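Local coordinates for chorismate mutase and shikimate 5-dehydrogenase fusion protein (Clostridium acetobutylicum, PDB 3FBT), which probably catalyses the reversible NADPH-linked reduction of 3-dehydroshikimate to shikimate through this dehydrogenase part of a fusion with chorismate mutase, on the route to aromatic amino acids, at residues A[64-67]-A[68-71]; A[118-122]-A[123-127]; A[197-200]-A[201-205]; A[235-238]-A[239-243]; A[262-265]-A[266-270]. One frame throughout, in Å; residues are numbered along the deposited sequence.

Contact 1 (A[64-67]-A[68-71]); sequences VTIP and YKVE. With SO4 (sulfate ion), chain F.
Pro67 sets CD over one face of the Tyr68 ring: CD stands 4.0 Å from the ring centroid and 7° off the normal, a CH-pi contact centred on the ring. CG of Pro67 adds an apolar touch toward the CE1 side. The peptide bond before Pro67 is cis, and the bend it makes is tied by Tyr68 N donating to Thr65 O (2.8 Å), which is met in the carbonyl plane on a lone pair. From another direction Val64 meets Tyr68 at its root, Val64 CG1 lying 3.6 Å from Tyr68 CB, with the two side chains crossing at about a right angle.

Beyond the turn, the backbone N of Lys69 donates to sulfate O3 at 3.0 Å in a nearly straight bond (165°). The lysine chain, bent at chi3 and chi4, curls back until NZ makes weak bonds to O1 and O3 of the same ion, and one water joins NZ to Thr65 OG1. A second water accepts from Glu71 N and donates to Pro67 O and sulfate O4. The sulfate is probably from the crystallisation liquor. Thr65 and Lys69 are the predicted shikimate ligand and proton acceptor, and Lys69 also touches Asn90. This loop follows strand 61-64 of the mixed sheet; Tyr68 packs on helix 47-56, while Arg135 of helix 134-143 also binds the sulfate.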
loop_
_atom_site.group_PDB
_atom_site.type_symbol
_atom_site.label_atom_id
_atom_site.label_comp_id
_atom_site.label_asym_id
_atom_site.label_seq_id
_atom_site.Cartn_x
_atom_site.Cartn_y
_atom_site.Cartn_z
ATOM N N VAL A 64 -1.687 12.940 7.768
ATOM C CA VAL A 64 -1.307 14.011 6.850
ATOM C C VAL A 64 -0.349 14.912 7.610
ATOM O O VAL A 64 -0.616 15.258 8.727
ATOM C CB VAL A 64 -2.468 14.864 6.516
ATOM C CG1 VAL A 64 -2.036 15.940 5.518
ATOM C CG2 VAL A 64 -3.690 13.974 5.912
ATOM N N THR A 65 0.757 15.303 7.010
ATOM C CA THR A 65 1.644 16.323 7.630
ATOM C C THR A 65 1.848 17.505 6.664
ATOM O O THR A 65 1.021 17.746 5.771
ATOM C CB THR A 65 2.995 15.699 8.046
ATOM O OG1 THR A 65 3.750 16.578 8.916
ATOM C CG2 THR A 65 3.823 15.332 6.804
ATOM N N ILE A 66 2.977 18.224 6.826
ATOM C CA ILE A 66 3.251 19.429 6.059
ATOM C C ILE A 66 3.605 19.087 4.642
ATOM O O ILE A 66 4.302 18.141 4.406
ATOM C CB ILE A 66 4.567 20.085 6.580
ATOM C CG1 ILE A 66 4.328 20.810 7.903
ATOM C CG2 ILE A 66 5.237 20.990 5.431
ATOM C CD1 ILE A 66 3.375 21.998 7.793
ATOM N N PRO A 67 3.171 19.898 3.675
ATOM C CA PRO A 67 2.314 21.085 3.818
ATOM C C PRO A 67 0.863 20.873 3.529
ATOM O O PRO A 67 0.289 21.733 2.894
ATOM C CB PRO A 67 2.804 22.027 2.703
ATOM C CG PRO A 67 3.376 21.078 1.637
ATOM C CD PRO A 67 3.829 19.814 2.365
ATOM N N TYR A 68 0.231 19.826 4.033
ATOM C CA TYR A 68 -1.113 19.450 3.512
ATOM C C TYR A 68 -2.252 19.472 4.516
ATOM O O TYR A 68 -3.378 19.135 4.161
ATOM C CB TYR A 68 -1.050 18.067 2.839
ATOM C CG TYR A 68 -0.068 17.999 1.676
ATOM C CD1 TYR A 68 0.034 19.069 0.722
ATOM C CD2 TYR A 68 0.698 16.860 1.474
ATOM C CE1 TYR A 68 0.943 18.997 -0.369
ATOM C CE2 TYR A 68 1.568 16.768 0.381
ATOM C CZ TYR A 68 1.695 17.834 -0.536
ATOM O OH TYR A 68 2.566 17.676 -1.615
ATOM N N LYS A 69 -1.992 19.939 5.731
ATOM C CA LYS A 69 -3.004 19.780 6.809
ATOM C C LYS A 69 -4.237 20.655 6.628
ATOM O O LYS A 69 -5.343 20.298 7.064
ATOM C CB LYS A 69 -2.374 19.969 8.221
ATOM C CG LYS A 69 -1.499 18.800 8.613
ATOM C CD LYS A 69 -1.414 18.581 10.173
ATOM C CE LYS A 69 -0.543 19.602 10.833
ATOM N NZ LYS A 69 0.410 20.178 9.793
ATOM N N VAL A 70 -4.058 21.792 5.962
ATOM C CA VAL A 70 -5.161 22.662 5.600
ATOM C C VAL A 70 -5.607 22.316 4.158
ATOM O O VAL A 70 -6.759 22.070 3.893
ATOM C CB VAL A 70 -4.670 24.110 5.648
ATOM C CG1 VAL A 70 -5.777 25.118 5.196
ATOM C CG2 VAL A 70 -4.071 24.392 7.034
ATOM N N GLU A 71 -4.666 22.212 3.241
ATOM C CA GLU A 71 -5.048 22.003 1.837
ATOM C C GLU A 71 -5.889 20.766 1.623
ATOM O O GLU A 71 -6.845 20.780 0.834
ATOM C CB GLU A 71 -3.828 21.879 0.976
ATOM C CG GLU A 71 -3.060 23.132 0.940
ATOM C CD GLU A 71 -3.879 24.163 0.257
ATOM O OE1 GLU A 71 -4.068 23.985 -0.976
ATOM O OE2 GLU A 71 -4.375 25.092 0.963
HETATM S S SO4 F . 0.291 22.681 6.976
HETATM O O1 SO4 F . 0.708 23.018 8.345
HETATM O O2 SO4 F . 1.075 23.391 5.955
HETATM O O3 SO4 F . 0.516 21.259 6.827
HETATM O O4 SO4 F . -1.049 23.206 6.815
HETATM O O HOH W 1 2.664 18.344 10.833
HETATM O O HOH W 2 -1.844 22.958 4.005
#

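Contact 2 (A[118-122]-A[123-127]); sequences VEIKN and NICVV
Asn123 closes a type II beta turn that begins at Ile120, and its main chain and side chain both bind back to the turn. Its backbone N donates to Ile120 O at 2.7 Å, the i to i+3 bond usual for such a turn. With chi1 at -65°, CG stands beside the backbone N, and the amide folds back toward the carbonyls of the turn; Asn123 ND2 then reaches Lys121 O at 2.6 Å. That acceptor lies within 7° of the amide plane, although the donor stands above the carbonyl plane rather than on a lone pair. A further, weak bond runs from ND2 to Ile120 O, so the amide spans two successive carbonyls, which would limit its rotation. CG of Glu119 passes Asn123 ND2 at 3.7 Å, the two side chains lying crosswise. The carboxylate of Glu119 holds the start of the turn: OE2 accepts from Ile120 N (2.6 Å) and Lys121 N (3.0 Å), which come from opposite faces of its plane.

Ile124 has its backbone N bonded to Asp180 OD2. Cys125 turns inward, and its SG lies 4.0 Å from Ile120 CD1, an apolar touch that links the turn to the strand. The turn leads from helix 105-115 into strand 124-128, which lies between strands 148-153 and 181-184 of the parallel sheet, with Leu141 of helix 134-143 packed against both Ile120 and Cys125.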
loop_
_atom_site.group_PDB
_atom_site.type_symbol
_atom_site.label_atom_id
_atom_site.label_comp_id
_atom_site.label_asym_id
_atom_site.label_seq_id
_atom_site.Cartn_x
_atom_site.Cartn_y
_atom_site.Cartn_z
ATOM N N VAL A 118 -0.237 17.237 34.231
ATOM C CA VAL A 118 0.085 18.665 34.117
ATOM C C VAL A 118 -1.239 19.319 34.097
ATOM O O VAL A 118 -1.962 19.125 33.153
ATOM C CB VAL A 118 0.798 18.978 32.767
ATOM C CG1 VAL A 118 0.900 20.506 32.525
ATOM C CG2 VAL A 118 2.176 18.323 32.718
ATOM N N GLU A 119 -1.615 20.066 35.129
ATOM C CA GLU A 119 -2.923 20.750 35.078
ATOM C C GLU A 119 -2.897 22.024 34.221
ATOM O O GLU A 119 -1.898 22.733 34.185
ATOM C CB GLU A 119 -3.429 21.110 36.484
ATOM C CG GLU A 119 -4.872 21.599 36.469
ATOM C CD GLU A 119 -5.800 20.660 35.660
ATOM O OE1 GLU A 119 -6.228 19.635 36.246
ATOM O OE2 GLU A 119 -6.100 20.941 34.446
ATOM N N ILE A 120 -4.031 22.324 33.614
ATOM C CA ILE A 120 -4.209 23.410 32.703
ATOM C C ILE A 120 -5.303 24.342 33.236
ATOM O O ILE A 120 -5.116 25.555 33.341
ATOM C CB ILE A 120 -4.621 22.890 31.283
ATOM C CG1 ILE A 120 -3.393 22.306 30.527
ATOM C CG2 ILE A 120 -5.281 23.997 30.466
ATOM C CD1 ILE A 120 -1.985 22.932 30.947
ATOM N N LYS A 121 -6.443 23.800 33.575
ATOM C CA LYS A 121 -7.561 24.641 33.990
ATOM C C LYS A 121 -7.093 25.645 35.042
ATOM O O LYS A 121 -6.362 25.314 35.956
ATOM C CB LYS A 121 -8.661 23.758 34.559
ATOM C CG LYS A 121 -9.702 24.463 35.344
ATOM C CD LYS A 121 -10.551 23.381 35.988
ATOM C CE LYS A 121 -11.953 23.801 35.972
ATOM N NZ LYS A 121 -12.045 24.989 36.889
ATOM N N ASN A 122 -7.437 26.899 34.862
ATOM C CA ASN A 122 -7.008 27.901 35.838
ATOM C C ASN A 122 -5.520 28.176 35.969
ATOM O O ASN A 122 -5.102 28.929 36.882
ATOM C CB ASN A 122 -7.494 27.500 37.205
ATOM C CG ASN A 122 -8.509 28.417 37.705
ATOM O OD1 ASN A 122 -9.705 28.197 37.509
ATOM N ND2 ASN A 122 -8.059 29.505 38.340
ATOM N N ASN A 123 -4.706 27.590 35.095
ATOM C CA ASN A 123 -3.304 27.931 35.122
ATOM C C ASN A 123 -2.959 28.962 34.020
ATOM O O ASN A 123 -3.734 29.184 33.089
ATOM C CB ASN A 123 -2.462 26.681 34.941
ATOM C CG ASN A 123 -2.608 25.692 36.078
ATOM O OD1 ASN A 123 -1.620 25.359 36.724
ATOM N ND2 ASN A 123 -3.825 25.191 36.307
ATOM N N ILE A 124 -1.794 29.577 34.172
ATOM C CA ILE A 124 -1.207 30.538 33.219
ATOM C C ILE A 124 -0.360 29.740 32.225
ATOM O O ILE A 124 0.667 29.093 32.604
ATOM C CB ILE A 124 -0.335 31.613 33.893
ATOM C CG1 ILE A 124 -1.202 32.522 34.788
ATOM C CG2 ILE A 124 0.467 32.437 32.771
ATOM C CD1 ILE A 124 -0.388 33.415 35.808
ATOM N N CYS A 125 -0.816 29.728 30.978
ATOM C CA CYS A 125 -0.155 28.846 30.014
ATOM C C CYS A 125 0.563 29.601 28.908
ATOM O O CYS A 125 -0.051 30.466 28.254
ATOM C CB CYS A 125 -1.189 27.955 29.380
ATOM S SG CYS A 125 -2.008 26.879 30.612
ATOM N N VAL A 126 1.826 29.236 28.715
ATOM C CA VAL A 126 2.662 29.883 27.743
ATOM C C VAL A 126 3.108 28.975 26.606
ATOM O O VAL A 126 3.799 27.997 26.810
ATOM C CB VAL A 126 3.908 30.557 28.446
ATOM C CG1 VAL A 126 4.870 31.067 27.401
ATOM C CG2 VAL A 126 3.384 31.723 29.306
ATOM N N VAL A 127 2.745 29.325 25.399
ATOM C CA VAL A 127 3.165 28.525 24.236
ATOM C C VAL A 127 4.285 29.162 23.429
ATOM O O VAL A 127 4.182 30.336 22.989
ATOM C CB VAL A 127 1.956 28.273 23.279
ATOM C CG1 VAL A 127 2.358 27.342 22.105
ATOM C CG2 VAL A 127 0.778 27.751 24.006
#

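Contact 3 (A[197-200]-A[201-205]); sequences SPVD and KEVVA
Val199 packs against Val203 and Val204 at the N-terminus of the short helix 201-204, where Asp200 occupies the N-cap position. This is the buried side. CB of Val199 lies 4.0 Å from CB of Val203; CG2 of Val199 meets CG2 of Val204 at the same separation. On the inner side Val199 also touches Tyr171 and Leu174 of helix 171-174 and Ile182 of strand 181-184, which places the helix start beside the parallel sheet of the Rossmann-type domain.

The outer side is different in kind. Asp200 and Glu202 point the same way, their carboxylate planes turned 66° apart, and Asp200 OD2 comes within 3.0 Å of Glu202 OE2. Both residues are exposed, and this pair of acceptors would probably be unfavourable if both were charged. The same OE2 also crowds Asp200 CB, and the placing of the Glu202 end is therefore doubtful. The aspartate side chain makes no capping bond; the main chain does the bonding. Asp200 O takes two donors: Val204 N lies in its carbonyl plane at 3.1 Å and gives the straighter bond (161°), whereas Val203 N, at 2.7 Å, sits above that plane and bonds at 135°.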
loop_
_atom_site.group_PDB
_atom_site.type_symbol
_atom_site.label_atom_id
_atom_site.label_comp_id
_atom_site.label_asym_id
_atom_site.label_seq_id
_atom_site.Cartn_x
_atom_site.Cartn_y
_atom_site.Cartn_z
ATOM N N SER A 197 17.917 26.111 22.650
ATOM C CA SER A 197 16.707 26.143 23.369
ATOM C C SER A 197 15.917 27.313 22.815
ATOM O O SER A 197 16.510 28.307 22.419
ATOM C CB SER A 197 17.043 26.341 24.800
ATOM O OG SER A 197 15.903 26.302 25.562
ATOM N N PRO A 198 14.574 27.223 22.785
ATOM C CA PRO A 198 13.893 28.473 22.466
ATOM C C PRO A 198 14.019 29.575 23.560
ATOM O O PRO A 198 13.887 30.734 23.223
ATOM C CB PRO A 198 12.413 28.051 22.316
ATOM C CG PRO A 198 12.301 26.849 23.222
ATOM C CD PRO A 198 13.626 26.133 23.062
ATOM N N VAL A 199 14.183 29.234 24.844
ATOM C CA VAL A 199 14.287 30.274 25.902
ATOM C C VAL A 199 15.455 30.040 26.878
ATOM O O VAL A 199 16.057 28.948 26.905
ATOM C CB VAL A 199 12.949 30.443 26.698
ATOM C CG1 VAL A 199 11.788 30.840 25.782
ATOM C CG2 VAL A 199 12.584 29.205 27.361
ATOM N N ASP A 200 15.814 31.060 27.674
ATOM C CA ASP A 200 16.900 30.858 28.651
ATOM C C ASP A 200 16.366 30.114 29.866
ATOM O O ASP A 200 15.156 30.121 30.124
ATOM C CB ASP A 200 17.513 32.180 29.133
ATOM C CG ASP A 200 18.149 32.994 28.013
ATOM O OD1 ASP A 200 19.072 32.466 27.349
ATOM O OD2 ASP A 200 17.727 34.180 27.804
ATOM N N LYS A 201 17.270 29.489 30.617
ATOM C CA LYS A 201 16.896 28.717 31.835
ATOM C C LYS A 201 16.234 29.554 32.895
ATOM O O LYS A 201 15.347 29.117 33.650
ATOM C CB LYS A 201 18.128 28.101 32.474
ATOM C CG LYS A 201 17.784 27.454 33.799
ATOM C CD LYS A 201 18.923 26.631 34.326
ATOM C CE LYS A 201 18.635 26.245 35.775
ATOM N NZ LYS A 201 18.908 27.369 36.762
ATOM N N GLU A 202 16.682 30.792 32.968
ATOM C CA GLU A 202 16.031 31.791 33.826
ATOM C C GLU A 202 14.586 31.972 33.438
ATOM O O GLU A 202 13.737 32.393 34.257
ATOM C CB GLU A 202 16.786 33.106 33.628
ATOM C CG GLU A 202 17.478 33.061 32.282
ATOM C CD GLU A 202 18.107 34.337 31.921
ATOM O OE1 GLU A 202 18.513 35.056 32.865
ATOM O OE2 GLU A 202 18.197 34.629 30.697
ATOM N N VAL A 203 14.260 31.735 32.162
ATOM C CA VAL A 203 12.832 31.816 31.814
ATOM C C VAL A 203 12.134 30.551 32.235
ATOM O O VAL A 203 11.049 30.566 32.859
ATOM C CB VAL A 203 12.555 32.151 30.338
ATOM C CG1 VAL A 203 11.086 32.094 30.109
ATOM C CG2 VAL A 203 13.130 33.582 29.980
ATOM N N VAL A 204 12.762 29.446 31.911
ATOM C CA VAL A 204 12.198 28.185 32.266
ATOM C C VAL A 204 11.897 28.224 33.752
ATOM O O VAL A 204 10.853 27.757 34.182
ATOM C CB VAL A 204 13.181 27.059 31.988
ATOM C CG1 VAL A 204 12.570 25.679 32.313
ATOM C CG2 VAL A 204 13.699 27.140 30.565
ATOM N N ALA A 205 12.794 28.850 34.521
ATOM C CA ALA A 205 12.758 28.749 36.005
ATOM C C ALA A 205 11.592 29.417 36.632
ATOM O O ALA A 205 11.351 29.259 37.817
ATOM C CB ALA A 205 14.054 29.282 36.631
#

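Contact 4 (A[235-238]-A[239-243]); sequences NGLY and MLVSQ
Tyr238 O is gripped twice by Ser242, one helical turn on: the hydroxyl OG donates to it at 2.7 Å and the backbone N at 2.9 Å. The two donors reach the carbonyl oxygen from opposite faces of its plane. Chi1 of -56° stands OG beside its own backbone N, and this lets the hydroxyl fold back along the helix and satisfy itself on the main chain. OG also lies 3.3 Å from CE2 of the Tyr238 ring, approaching obliquely.

The helix start is built from Asn235 and Gly236. Asn235 OD1 accepts from Leu237 N at 3.1 Å, an Asx turn in which the donor stands 39° out of the carbonyl plane. Gly236, at the N-cap, accepts from Leu240 N through its O. On the apolar side, Leu237 CD1 touches Leu240 CD2 and Val241 CG2, each at 4.3 Å.

Gly236 and Gln243 are predicted to contact NADP and shikimate respectively, so this first part of helix 237-252 would run from one ligand to the other. Leu240 packs on helix 19-31, Tyr238 reaches Lys111 and Lys115 of helix 105-115, and Leu237 and Val241 lie against helix 258-273.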
loop_
_atom_site.group_PDB
_atom_site.type_symbol
_atom_site.label_atom_id
_atom_site.label_comp_id
_atom_site.label_asym_id
_atom_site.label_seq_id
_atom_site.Cartn_x
_atom_site.Cartn_y
_atom_site.Cartn_z
ATOM N N ASN A 235 8.712 15.426 27.958
ATOM C CA ASN A 235 8.996 15.429 26.483
ATOM C C ASN A 235 7.799 14.872 25.680
ATOM O O ASN A 235 6.835 14.494 26.270
ATOM C CB ASN A 235 10.246 14.668 26.127
ATOM C CG ASN A 235 10.093 13.155 26.330
ATOM O OD1 ASN A 235 9.001 12.602 26.201
ATOM N ND2 ASN A 235 11.186 12.494 26.692
ATOM N N GLY A 236 7.830 14.840 24.341
ATOM C CA GLY A 236 6.575 14.604 23.639
ATOM C C GLY A 236 6.305 13.173 23.242
ATOM O O GLY A 236 5.481 12.950 22.374
ATOM N N LEU A 237 7.009 12.216 23.834
ATOM C CA LEU A 237 6.854 10.808 23.450
ATOM C C LEU A 237 5.453 10.243 23.671
ATOM O O LEU A 237 4.873 9.604 22.774
ATOM C CB LEU A 237 7.912 9.943 24.098
ATOM C CG LEU A 237 8.036 8.503 23.644
ATOM C CD1 LEU A 237 8.039 8.390 22.075
ATOM C CD2 LEU A 237 9.356 8.005 24.251
ATOM N N TYR A 238 4.852 10.554 24.813
ATOM C CA TYR A 238 3.544 10.056 25.065
ATOM C C TYR A 238 2.530 10.622 24.063
ATOM O O TYR A 238 1.555 9.974 23.708
ATOM C CB TYR A 238 3.121 10.345 26.505
ATOM C CG TYR A 238 2.057 9.390 26.941
ATOM C CD1 TYR A 238 2.379 8.080 27.294
ATOM C CD2 TYR A 238 0.737 9.775 26.949
ATOM C CE1 TYR A 238 1.380 7.173 27.627
ATOM C CE2 TYR A 238 -0.281 8.884 27.315
ATOM C CZ TYR A 238 0.058 7.592 27.645
ATOM O OH TYR A 238 -0.971 6.714 28.015
ATOM N N MET A 239 2.730 11.861 23.626
ATOM C CA MET A 239 1.860 12.447 22.662
ATOM C C MET A 239 1.996 11.686 21.321
ATOM O O MET A 239 1.018 11.347 20.735
ATOM C CB MET A 239 2.208 13.951 22.473
ATOM C CG MET A 239 1.331 14.677 21.393
ATOM S SD MET A 239 1.725 16.495 21.347
ATOM C CE MET A 239 0.735 17.081 19.985
ATOM N N LEU A 240 3.213 11.474 20.839
ATOM C CA LEU A 240 3.430 10.743 19.618
ATOM C C LEU A 240 2.743 9.377 19.667
ATOM O O LEU A 240 2.063 8.996 18.723
ATOM C CB LEU A 240 4.916 10.551 19.397
ATOM C CG LEU A 240 5.301 9.879 18.065
ATOM C CD1 LEU A 240 5.000 10.813 16.856
ATOM C CD2 LEU A 240 6.819 9.573 18.172
ATOM N N VAL A 241 2.913 8.640 20.771
ATOM C CA VAL A 241 2.352 7.312 20.879
ATOM C C VAL A 241 0.900 7.378 20.966
ATOM O O VAL A 241 0.210 6.603 20.297
ATOM C CB VAL A 241 2.974 6.495 22.046
ATOM C CG1 VAL A 241 2.191 5.211 22.274
ATOM C CG2 VAL A 241 4.405 6.198 21.678
ATOM N N SER A 242 0.367 8.361 21.673
ATOM C CA SER A 242 -1.115 8.507 21.745
ATOM C C SER A 242 -1.777 9.002 20.498
ATOM O O SER A 242 -2.925 8.659 20.207
ATOM C CB SER A 242 -1.520 9.474 22.884
ATOM O OG SER A 242 -0.943 8.957 24.072
ATOM N N GLN A 243 -1.141 9.950 19.822
ATOM C CA GLN A 243 -1.686 10.372 18.550
ATOM C C GLN A 243 -1.731 9.186 17.585
ATOM O O GLN A 243 -2.668 9.036 16.880
ATOM C CB GLN A 243 -0.931 11.572 17.958
ATOM C CG GLN A 243 -1.485 12.066 16.667
ATOM C CD GLN A 243 -0.733 11.451 15.450
ATOM O OE1 GLN A 243 -1.299 10.663 14.642
ATOM N NE2 GLN A 243 0.520 11.840 15.305
#

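Contact 5 (A[262-265]-A[266-270]); sequences DEIF and EVLEE
Phe265 has CG opposite its backbone N (chi1 170°) and Glu269 takes nearly the same setting (-171°); both side chains leave the helix in the same direction and lie side by side. Glu269 OE1 lies 3.8 Å from Phe265 CE2, an oblique approach in which the two planes stand 57° apart. Glu266 comes to the same ring by another path: its chain bends at chi2, and Glu266 OE2 comes 3.5 Å from Phe265 CD2, with the carboxylate turned steeply against the ring. The phenylalanine therefore meets two glutamate ends, both by van der Waals contact.

The bend of Glu266 also carries its OE1 to 3.2 Å from Asp262 O, a meeting of two acceptors. Glu266 N already donates to Asp262 O at 2.7 Å. Asp262 directs its own carboxylate elsewhere, OD1 forming a salt bridge with Lys115, which would partly offset the acidic character of this flank. Farther round the helix, Ile264 CG2 touches Leu268 CD2 at 4.1 Å, the side chains pointing the same way. The main chain beneath is regular: Glu269 N to Phe265 O spans 2.8 Å, as in an ordinary alpha-helix.

Helix 258-273 is the last of the chain. Ile264 and Leu268 are buried between helices 19-31 and 237-252, meeting Leu26, Ile27 and Tyr22 of the former, while Phe265 and Glu269 rest on Leu237 of helix 237-252.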
loop_
_atom_site.group_PDB
_atom_site.type_symbol
_atom_site.label_atom_id
_atom_site.label_comp_id
_atom_site.label_asym_id
_atom_site.label_seq_id
_atom_site.Cartn_x
_atom_site.Cartn_y
_atom_site.Cartn_z
ATOM N N ASP A 262 1.247 2.641 27.027
ATOM C CA ASP A 262 2.471 2.703 27.871
ATOM C C ASP A 262 3.514 1.723 27.416
ATOM O O ASP A 262 4.675 2.026 27.376
ATOM C CB ASP A 262 2.151 2.404 29.339
ATOM C CG ASP A 262 0.960 3.130 29.799
ATOM O OD1 ASP A 262 0.803 4.307 29.454
ATOM O OD2 ASP A 262 0.143 2.514 30.487
ATOM N N GLU A 263 3.069 0.540 27.030
ATOM C CA GLU A 263 3.964 -0.495 26.516
ATOM C C GLU A 263 4.706 -0.055 25.242
ATOM O O GLU A 263 5.978 -0.124 25.129
ATOM C CB GLU A 263 3.129 -1.761 26.301
ATOM C CG GLU A 263 3.908 -2.949 25.829
ATOM C CD GLU A 263 3.011 -4.175 25.633
ATOM O OE1 GLU A 263 3.561 -5.270 25.373
ATOM O OE2 GLU A 263 1.754 -4.051 25.726
ATOM N N ILE A 264 3.947 0.448 24.271
ATOM C CA ILE A 264 4.637 1.046 23.141
ATOM C C ILE A 264 5.534 2.229 23.565
ATOM O O ILE A 264 6.636 2.403 23.058
ATOM C CB ILE A 264 3.664 1.393 21.995
ATOM C CG1 ILE A 264 2.828 0.120 21.682
ATOM C CG2 ILE A 264 4.445 1.908 20.835
ATOM C CD1 ILE A 264 1.989 0.169 20.419
ATOM N N PHE A 265 5.071 3.001 24.533
ATOM C CA PHE A 265 5.841 4.134 25.037
ATOM C C PHE A 265 7.180 3.698 25.623
ATOM O O PHE A 265 8.249 4.215 25.234
ATOM C CB PHE A 265 5.022 4.891 26.078
ATOM C CG PHE A 265 5.810 5.918 26.831
ATOM C CD1 PHE A 265 5.821 7.248 26.423
ATOM C CD2 PHE A 265 6.548 5.555 27.949
ATOM C CE1 PHE A 265 6.543 8.221 27.129
ATOM C CE2 PHE A 265 7.281 6.521 28.673
ATOM C CZ PHE A 265 7.265 7.856 28.258
ATOM N N GLU A 266 7.139 2.725 26.541
ATOM C CA GLU A 266 8.395 2.187 27.127
ATOM C C GLU A 266 9.329 1.644 26.097
ATOM O O GLU A 266 10.543 1.973 26.125
ATOM C CB GLU A 266 8.163 1.150 28.237
ATOM C CG GLU A 266 8.405 1.702 29.631
ATOM C CD GLU A 266 7.137 2.294 30.238
ATOM O OE1 GLU A 266 6.089 1.594 30.216
ATOM O OE2 GLU A 266 7.178 3.454 30.730
ATOM N N VAL A 267 8.799 0.837 25.169
ATOM C CA VAL A 267 9.644 0.354 24.065
ATOM C C VAL A 267 10.292 1.483 23.270
ATOM O O VAL A 267 11.514 1.453 23.026
ATOM C CB VAL A 267 8.905 -0.466 23.023
ATOM C CG1 VAL A 267 9.769 -0.560 21.801
ATOM C CG2 VAL A 267 8.548 -1.837 23.537
ATOM N N LEU A 268 9.486 2.450 22.809
ATOM C CA LEU A 268 10.046 3.557 22.020
ATOM C C LEU A 268 11.032 4.388 22.827
ATOM O O LEU A 268 12.029 4.839 22.275
ATOM C CB LEU A 268 8.958 4.476 21.452
ATOM C CG LEU A 268 8.600 4.303 19.976
ATOM C CD1 LEU A 268 9.681 4.912 19.027
ATOM C CD2 LEU A 268 8.261 2.811 19.631
ATOM N N GLU A 269 10.760 4.589 24.121
ATOM C CA GLU A 269 11.647 5.433 24.948
ATOM C C GLU A 269 13.060 4.885 24.968
ATOM O O GLU A 269 14.023 5.615 24.690
ATOM C CB GLU A 269 11.118 5.649 26.356
ATOM C CG GLU A 269 11.902 6.690 27.147
ATOM C CD GLU A 269 11.369 6.872 28.540
ATOM O OE1 GLU A 269 11.019 5.861 29.164
ATOM O OE2 GLU A 269 11.273 8.014 29.028
ATOM N N GLU A 270 13.181 3.583 25.242
ATOM C CA GLU A 270 14.453 2.881 25.121
ATOM C C GLU A 270 14.989 2.991 23.712
ATOM O O GLU A 270 16.131 3.370 23.493
ATOM C CB GLU A 270 14.285 1.402 25.429
ATOM C CG GLU A 270 13.603 1.111 26.750
ATOM C CD GLU A 270 14.104 1.987 27.903
ATOM O OE1 GLU A 270 15.348 2.187 28.044
ATOM O OE2 GLU A 270 13.224 2.463 28.674
#

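The five contacts follow one another in series along the chain. Contact 1 lies in the substrate-binding part, just after strand 61-64 of the mixed sheet. Contacts 2 and 3 belong to the Rossmann-type part and its parallel sheet; their centres are about 17 Å apart, and contact 2 lies across the chain's centre from contact 1, about 28 Å between centres. Contact 4 is near the middle, its centre about 8 Å from that of the chain, and its nearest atoms come within about 7 Å of contact 1. Contacts 4 and 5 touch, Leu237 and Tyr238 meeting Phe265, their helices being consecutive in the chain. Predicted ligand residues in contacts 1 and 4 are consistent with an active site between the two parts.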